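PDB 2XQ0: leucine aminopeptidase 2 from Saccharomyces cerevisiae, which removes amino-terminal residues, preferentially from di- and tripeptides, as a zinc-dependent M1-family aminopeptidase, and has low epoxide hydrolase activity in vitro. Local coordinates for residues Phe246-Thr249 with Ala250-Ile253. Sequence-based numbering, arbitrary orientation.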
loop_
_atom_site.group_PDB
_atom_site.type_symbol
_atom_site.label_atom_id
_atom_site.label_comp_id
_atom_site.label_asym_id
_atom_site.label_seq_id
_atom_site.Cartn_x
_atom_site.Cartn_y
_atom_site.Cartn_z
ATOM N N PHE A 246 -16.259 -9.942 4.266
ATOM C CA PHE A 246 -14.806 -9.956 4.384
ATOM C C PHE A 246 -14.367 -9.964 5.844
ATOM O O PHE A 246 -13.465 -10.725 6.244
ATOM C CB PHE A 246 -14.182 -8.737 3.708
ATOM C CG PHE A 246 -14.133 -8.824 2.216
ATOM C CD1 PHE A 246 -14.364 -10.011 1.565
ATOM C CD2 PHE A 246 -13.854 -7.690 1.459
ATOM C CE1 PHE A 246 -14.321 -10.077 0.171
ATOM C CE2 PHE A 246 -13.810 -7.750 0.071
ATOM C CZ PHE A 246 -14.043 -8.948 -0.570
ATOM N N ILE A 247 -14.972 -9.104 6.655
ATOM C CA ILE A 247 -14.525 -9.046 8.037
ATOM C C ILE A 247 -14.716 -10.397 8.706
ATOM O O ILE A 247 -13.784 -10.927 9.306
ATOM C CB ILE A 247 -15.196 -7.939 8.864
ATOM C CG1 ILE A 247 -14.948 -6.574 8.234
ATOM C CG2 ILE A 247 -14.590 -7.925 10.284
ATOM C CD1 ILE A 247 -15.642 -5.444 8.962
ATOM N N GLN A 248 -15.914 -10.961 8.581
ATOM C CA GLN A 248 -16.261 -12.235 9.233
ATOM C C GLN A 248 -15.414 -13.389 8.700
ATOM O O GLN A 248 -15.059 -14.305 9.435
ATOM C CB GLN A 248 -17.756 -12.548 9.081
ATOM C CG GLN A 248 -18.672 -11.682 9.962
ATOM C CD GLN A 248 -20.149 -11.913 9.660
ATOM O OE1 GLN A 248 -20.524 -12.964 9.135
ATOM N NE2 GLN A 248 -20.993 -10.923 9.971
ATOM N N THR A 249 -15.062 -13.325 7.423
ATOM C CA THR A 249 -14.143 -14.310 6.854
ATOM C C THR A 249 -12.734 -14.243 7.481
ATOM O O THR A 249 -12.153 -15.270 7.856
ATOM C CB THR A 249 -14.043 -14.172 5.330
ATOM O OG1 THR A 249 -15.341 -14.394 4.748
ATOM C CG2 THR A 249 -13.066 -15.207 4.791
ATOM N N ALA A 250 -12.192 -13.036 7.603
ATOM C CA ALA A 250 -10.889 -12.851 8.243
ATOM C C ALA A 250 -10.897 -13.310 9.687
ATOM O O ALA A 250 -9.946 -13.933 10.161
ATOM C CB ALA A 250 -10.463 -11.385 8.161
ATOM N N GLU A 251 -11.964 -12.969 10.396
ATOM C CA GLU A 251 -12.102 -13.335 11.797
ATOM C C GLU A 251 -12.115 -14.856 12.012
ATOM O O GLU A 251 -11.613 -15.339 13.013
ATOM C CB GLU A 251 -13.365 -12.722 12.384
ATOM C CG GLU A 251 -13.283 -11.213 12.665
ATOM C CD GLU A 251 -14.585 -10.650 13.262
ATOM O OE1 GLU A 251 -15.683 -10.950 12.729
ATOM O OE2 GLU A 251 -14.511 -9.894 14.253
ATOM N N LYS A 252 -12.697 -15.598 11.076
ATOM C CA LYS A 252 -12.743 -17.051 11.189
ATOM C C LYS A 252 -11.361 -17.643 10.960
ATOM O O LYS A 252 -10.978 -18.603 11.618
ATOM C CB LYS A 252 -13.748 -17.641 10.186
ATOM C CG LYS A 252 -13.799 -19.161 10.201
ATOM C CD LYS A 252 -14.944 -19.725 9.359
ATOM C CE LYS A 252 -15.069 -21.240 9.575
ATOM N NZ LYS A 252 -15.811 -21.905 8.470
ATOM N N ILE A 253 -10.615 -17.077 10.015
ATOM C CA ILE A 253 -9.274 -17.584 9.725
ATOM C C ILE A 253 -8.340 -17.260 10.890
ATOM O O ILE A 253 -7.570 -18.113 11.349
ATOM C CB ILE A 253 -8.715 -16.997 8.406
ATOM C CG1 ILE A 253 -9.494 -17.540 7.199
ATOM C CG2 ILE A 253 -7.226 -17.297 8.278
ATOM C CD1 ILE A 253 -9.554 -16.574 6.008
#
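The carbonyl oxygen of Thr249 receives two backbone N-H groups near the end of helix 243-253: Ile253 N at 3.2 Å, the alpha-helical i to i+4 bond, and Lys252 N at 3.3 Å, a weak bond bent to 124°. Lys252 N also reaches Gln248 O, so its single proton is shared between two carbonyls in the last turn of the helix. Just before this the pattern is regular, with Glu251 N held 2.9 Å from Ile247 O.

Ile253 lies alongside Thr249, and its CD1 comes 4.0 Å from Thr249 CG2. That methyl is available because chi1 of -61° leaves CG2 trans to the threonine's own nitrogen and turns OG1 back to the carbonyl of Lys245; threonine thus offers a methyl for packing while its hydroxyl is satisfied within the helix. Glu251 runs beside Ile247 in the same way: with CG beside its own backbone N (chi1 -75°), CG lies 3.4 Å from Ile247 O, and the chain, extended from there, carries CD to 4.0 Å from Ile247 CG2. Its charge is met by a salt bridge from OE1 to Arg222, while OE2 accepts the backbone N-H of Tyr257, so a partner at each oxygen fixes the carboxylate's rotation. The small methyl of Ala250 suits a buried face, where it meets Trp307 and Ile334.

Phe246 and Ile247 pack on Leu303 of helix 297-311, which supplies zinc ligands His301 and His305, whereas Phe246 and Thr249 rest on Ile338 of helix 321-339, which supplies Glu324; the helix therefore backs both zinc-bearing helices, while Gln248 and Lys252 are solvent-exposed.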